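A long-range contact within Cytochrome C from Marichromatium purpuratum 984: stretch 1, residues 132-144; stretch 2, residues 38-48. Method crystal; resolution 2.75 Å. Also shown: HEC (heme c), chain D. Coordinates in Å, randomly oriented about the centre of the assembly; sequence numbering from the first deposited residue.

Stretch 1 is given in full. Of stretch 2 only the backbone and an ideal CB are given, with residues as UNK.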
# COMPACT_ATOMS: atom_id res chain seq x y z
N ALA A 132 7.02 36.48 10.24
CA ALA A 132 6.49 35.61 11.28
C ALA A 132 6.68 36.29 12.63
O ALA A 132 7.48 35.90 13.47
CB ALA A 132 7.18 34.24 11.26
N GLY A 133 5.90 37.32 12.87
CA GLY A 133 6.03 38.03 14.12
C GLY A 133 7.24 38.94 14.19
O GLY A 133 7.89 39.25 13.18
N ALA A 134 7.54 39.39 15.41
CA ALA A 134 8.57 40.41 15.60
C ALA A 134 9.98 39.87 15.39
O ALA A 134 10.81 40.54 14.76
CB ALA A 134 8.46 41.01 16.98
N VAL A 135 10.24 38.64 15.86
CA VAL A 135 11.55 38.02 15.67
C VAL A 135 11.91 37.88 14.21
O VAL A 135 13.07 38.03 13.83
CB VAL A 135 11.59 36.63 16.32
CG1 VAL A 135 12.91 35.95 16.02
CG2 VAL A 135 11.40 36.72 17.74
N PHE A 136 10.95 37.52 13.38
CA PHE A 136 11.27 37.02 12.05
C PHE A 136 10.72 37.98 11.01
O PHE A 136 9.51 37.97 10.73
CB PHE A 136 10.72 35.61 11.87
CG PHE A 136 11.37 34.60 12.78
CD1 PHE A 136 12.64 34.11 12.52
CD2 PHE A 136 10.71 34.13 13.90
CE1 PHE A 136 13.25 33.16 13.37
CE2 PHE A 136 11.31 33.19 14.76
CZ PHE A 136 12.58 32.71 14.50
N PRO A 137 11.55 38.83 10.41
CA PRO A 137 11.05 39.92 9.57
C PRO A 137 10.63 39.42 8.20
O PRO A 137 11.08 38.34 7.76
CB PRO A 137 12.26 40.86 9.45
CG PRO A 137 13.40 39.94 9.47
CD PRO A 137 13.02 38.86 10.49
N PRO A 138 9.84 40.21 7.48
CA PRO A 138 9.52 39.86 6.09
C PRO A 138 10.72 40.03 5.19
O PRO A 138 11.58 40.87 5.43
CB PRO A 138 8.42 40.85 5.73
CG PRO A 138 8.61 42.01 6.61
CD PRO A 138 9.34 41.54 7.84
N LEU A 139 10.78 39.15 4.19
CA LEU A 139 11.64 39.28 3.02
C LEU A 139 10.87 39.72 1.78
O LEU A 139 11.46 40.26 0.82
CB LEU A 139 12.29 37.92 2.73
CG LEU A 139 12.92 37.23 3.94
CD1 LEU A 139 13.41 35.86 3.52
CD2 LEU A 139 14.07 38.02 4.50
N ALA A 140 9.57 39.50 1.76
CA ALA A 140 8.77 39.83 0.60
C ALA A 140 8.73 41.34 0.38
O ALA A 140 8.41 42.11 1.30
CB ALA A 140 7.37 39.29 0.79
N GLY A 141 9.06 41.76 -0.83
CA GLY A 141 9.02 43.15 -1.20
C GLY A 141 10.20 43.98 -0.76
O GLY A 141 10.32 45.13 -1.20
N GLN A 142 11.11 43.45 0.05
CA GLN A 142 12.33 44.18 0.33
C GLN A 142 13.11 44.35 -0.97
O GLN A 142 13.21 43.41 -1.76
CB GLN A 142 13.19 43.43 1.36
CG GLN A 142 12.71 43.56 2.77
CD GLN A 142 12.89 44.97 3.35
OE1 GLN A 142 13.35 45.91 2.68
NE2 GLN A 142 12.55 45.12 4.62
N PRO A 143 13.70 45.52 -1.21
CA PRO A 143 14.47 45.71 -2.44
C PRO A 143 15.55 44.65 -2.62
O PRO A 143 16.09 44.11 -1.65
CB PRO A 143 15.09 47.10 -2.26
CG PRO A 143 14.15 47.83 -1.44
CD PRO A 143 13.59 46.77 -0.44
N TYR A 144 15.80 44.32 -3.89
CA TYR A 144 16.84 43.35 -4.22
C TYR A 144 18.17 43.76 -3.63
O TYR A 144 18.83 42.96 -2.96
CB TYR A 144 16.96 43.24 -5.74
CG TYR A 144 18.18 42.46 -6.26
CD1 TYR A 144 18.13 41.05 -6.44
CD2 TYR A 144 19.35 43.13 -6.62
CE1 TYR A 144 19.23 40.35 -6.95
CE2 TYR A 144 20.43 42.45 -7.13
CZ TYR A 144 20.38 41.06 -7.29
OH TYR A 144 21.50 40.43 -7.79
N UNK A 38 15.97 50.00 2.82
CA UNK A 38 15.04 48.93 3.09
C UNK A 38 13.61 49.41 2.96
O UNK A 38 13.31 50.61 3.01
CB UNK A 38 15.28 48.35 4.48
N UNK A 39 12.73 48.44 2.76
CA UNK A 39 11.32 48.63 3.07
C UNK A 39 11.15 48.73 4.58
O UNK A 39 11.58 47.84 5.32
CB UNK A 39 10.47 47.49 2.50
N UNK A 40 10.45 49.77 5.02
CA UNK A 40 10.08 49.86 6.42
C UNK A 40 8.58 49.70 6.67
O UNK A 40 8.18 49.38 7.79
CB UNK A 40 10.55 51.20 6.98
N UNK A 41 7.75 49.88 5.64
CA UNK A 41 6.30 49.95 5.80
C UNK A 41 5.70 48.60 6.19
O UNK A 41 5.80 47.62 5.44
CB UNK A 41 5.65 50.45 4.51
N UNK A 42 5.03 48.56 7.34
CA UNK A 42 4.40 47.36 7.81
C UNK A 42 5.27 46.42 8.61
O UNK A 42 4.76 45.40 9.10
CB UNK A 42 3.83 46.60 6.61
N UNK A 43 6.56 46.71 8.74
CA UNK A 43 7.41 45.85 9.55
C UNK A 43 7.01 45.97 11.02
O UNK A 43 6.53 47.01 11.46
CB UNK A 43 8.88 46.21 9.36
N UNK A 44 7.23 44.91 11.77
CA UNK A 44 6.82 44.91 13.17
C UNK A 44 7.57 46.01 13.92
O UNK A 44 8.81 46.09 13.81
CB UNK A 44 7.08 43.55 13.81
N UNK A 45 6.89 46.88 14.65
CA UNK A 45 7.59 47.97 15.36
C UNK A 45 8.73 47.51 16.25
O UNK A 45 9.78 48.16 16.26
CB UNK A 45 6.59 48.75 16.22
N UNK A 46 8.58 46.40 16.97
CA UNK A 46 9.69 45.93 17.79
C UNK A 46 10.90 45.59 16.94
O UNK A 46 12.04 45.74 17.40
CB UNK A 46 9.27 44.71 18.61
N UNK A 47 10.67 45.08 15.72
CA UNK A 47 11.79 44.71 14.87
C UNK A 47 12.53 45.96 14.41
O UNK A 47 13.76 46.04 14.52
CB UNK A 47 11.31 43.89 13.67
N UNK A 48 11.78 46.97 13.95
CA UNK A 48 12.41 48.21 13.51
C UNK A 48 13.26 48.79 14.63
O UNK A 48 14.44 49.13 14.44
CB UNK A 48 11.36 49.22 13.06
FE HEC D . 16.44 34.83 7.64
CHA HEC D . 16.55 38.06 8.93
CHB HEC D . 17.17 36.08 4.45
CHC HEC D . 16.19 31.61 6.31
CHD HEC D . 16.00 33.55 10.85
NA HEC D . 16.78 36.73 6.85
C1A HEC D . 16.78 37.88 7.52
C2A HEC D . 17.08 39.05 6.68
C3A HEC D . 17.29 38.47 5.35
C4A HEC D . 17.07 37.01 5.58
CMA HEC D . 17.63 39.21 4.09
CAA HEC D . 17.17 40.51 7.05
CBA HEC D . 15.81 41.16 6.86
CGA HEC D . 15.87 42.64 7.15
O1A HEC D . 14.80 43.28 7.24
O2A HEC D . 17.00 43.18 7.28
NB HEC D . 16.64 34.00 5.73
C1B HEC D . 16.93 34.65 4.60
C2B HEC D . 16.99 33.76 3.42
C3B HEC D . 16.72 32.43 3.98
C4B HEC D . 16.52 32.71 5.41
CMB HEC D . 17.29 34.14 2.00
CAB HEC D . 16.62 31.09 3.30
CBB HEC D . 17.89 30.81 2.55
NC HEC D . 16.14 32.93 8.43
C1C HEC D . 16.05 31.79 7.75
C2C HEC D . 15.81 30.61 8.60
C3C HEC D . 15.76 31.17 9.96
C4C HEC D . 15.99 32.61 9.72
CMC HEC D . 15.67 29.20 8.13
CAC HEC D . 15.49 30.51 11.30
CBC HEC D . 16.12 29.18 11.59
ND HEC D . 16.30 35.65 9.54
C1D HEC D . 16.15 34.99 10.68
C2D HEC D . 16.10 35.88 11.86
C3D HEC D . 16.25 37.21 11.32
C4D HEC D . 16.36 36.95 9.86
CMD HEC D . 15.95 35.50 13.28
CAD HEC D . 16.27 38.51 12.09
CBD HEC D . 17.71 38.95 12.40
CGD HEC D . 17.75 40.09 13.40
O1D HEC D . 18.56 41.00 13.16
O2D HEC D . 16.98 40.09 14.40

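Position 38 points its CA-to-CB bond sideways, and its ideal CB lies 3.6 Å from Gln142 OE1. With an acceptor so near, a small side chain is the easy choice, though others could lead past it. The residue is Ala38, whose methyl packs beside the amide oxygen.

Position 39 faces stretch 1. Its backbone is already claimed: the N at 39 donates to Gln142 OE1 (2.6 Å), and Gln142 NE2 donates back to the O at 39 (3.0 Å), so one side-chain amide reads both polar groups of a single residue. The ideal CB is tight against Gln142 OE1, at 3.3 Å, which disfavours bulk at the first carbon. Farther out lie the ring of Pro138 and the carbonyl oxygen of Ala140, so a long, unbranched donor such as lysine or arginine would suit. It is Arg39, extended with chi1 to chi3 all t. Its NH1 reaches Ala140 O at 2.9 Å in a weak hydrogen bond near the guanidinium plane, while Pro138 CG lies over one face. NE and NH2 both donate to the O of residue 41 (2.8 and 3.0 Å), which anchors the group from its own stretch.

Positions 40 and 41 find nothing of stretch 1 near their CBs and leave the choice wide; they are Leu40 and Ala41. Position 42, with phi 86° and psi -4° in a type II turn, would jam a CB against the preceding carbonyl, so glycine is called for: Gly42.

At 43 the CB points sideways, 4.9 Å from Pro138 CD. Leucine, isoleucine or methionine could turn back onto that ring. Leu43 does, placing CD1 3.7 Å from Pro138 CG.

Position 44 points toward Ala134, its ideal CB 3.9 Å from Ala134 CA, and immediately precedes a helix. Stretch 1 offers no charge here, so aspartate, serine or a flexible polar chain would all be reasonable. Glu44 bends (chi1 and chi2 both m) to lay CG 3.7 Å from Gly133 O.

Position 45, in the first helical turn and pointing away, tolerates proline: Pro45. Position 46 looks onto the methyl of Ala134, where a small apolar group fits; Ala46 CB meets Ala134 CB at 4.1 Å.

The CA-to-CB bond at 47 points toward stretch 1, with its ideal CB 3.6 Å from Ala134 O; Pro137 CB lies farther out, with the heme propionate beyond. A flat ring, ideally with a polar tip, would suit both. Tyr47 receives Pro137 CB over its face, 3.7 Å from the ring centroid, and its OH comes within 2.9 Å of HEC O1A. Position 48 is out of reach, and is Leu48.

Stretch 2 (38-48) ARLAGLEPAYL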
# COMPACT_ATOMS: atom_id res chain seq x y z
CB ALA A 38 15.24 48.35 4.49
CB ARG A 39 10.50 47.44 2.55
CG ARG A 39 9.08 47.42 3.05
CD ARG A 39 8.38 46.09 2.80
NE ARG A 39 7.25 45.93 3.72
CZ ARG A 39 6.65 44.77 3.98
NH1 ARG A 39 7.07 43.66 3.39
NH2 ARG A 39 5.64 44.71 4.86
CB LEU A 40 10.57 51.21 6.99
CG LEU A 40 12.05 51.53 6.75
CD1 LEU A 40 12.35 52.92 7.26
CD2 LEU A 40 13.00 50.54 7.45
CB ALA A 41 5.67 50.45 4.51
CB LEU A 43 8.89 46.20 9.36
CG LEU A 43 9.61 45.45 8.23
CD1 LEU A 43 8.95 45.68 6.88
CD2 LEU A 43 11.05 45.87 8.17
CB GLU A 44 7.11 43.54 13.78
CG GLU A 44 6.10 42.47 13.44
CD GLU A 44 4.85 42.47 14.31
OE1 GLU A 44 4.70 43.32 15.23
OE2 GLU A 44 4.01 41.58 14.04
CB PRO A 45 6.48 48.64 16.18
CG PRO A 45 5.28 48.37 15.42
CD PRO A 45 5.44 46.97 14.87
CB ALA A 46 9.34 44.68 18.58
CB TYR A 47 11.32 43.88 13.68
CG TYR A 47 12.44 43.59 12.71
CD1 TYR A 47 13.36 42.56 12.94
CD2 TYR A 47 12.62 44.38 11.57
CE1 TYR A 47 14.42 42.30 12.04
CE2 TYR A 47 13.66 44.15 10.70
CZ TYR A 47 14.56 43.13 10.94
OH TYR A 47 15.58 42.97 10.05
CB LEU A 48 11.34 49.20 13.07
CG LEU A 48 10.53 48.85 11.83
CD1 LEU A 48 9.30 49.81 11.68
CD2 LEU A 48 11.45 48.85 10.58
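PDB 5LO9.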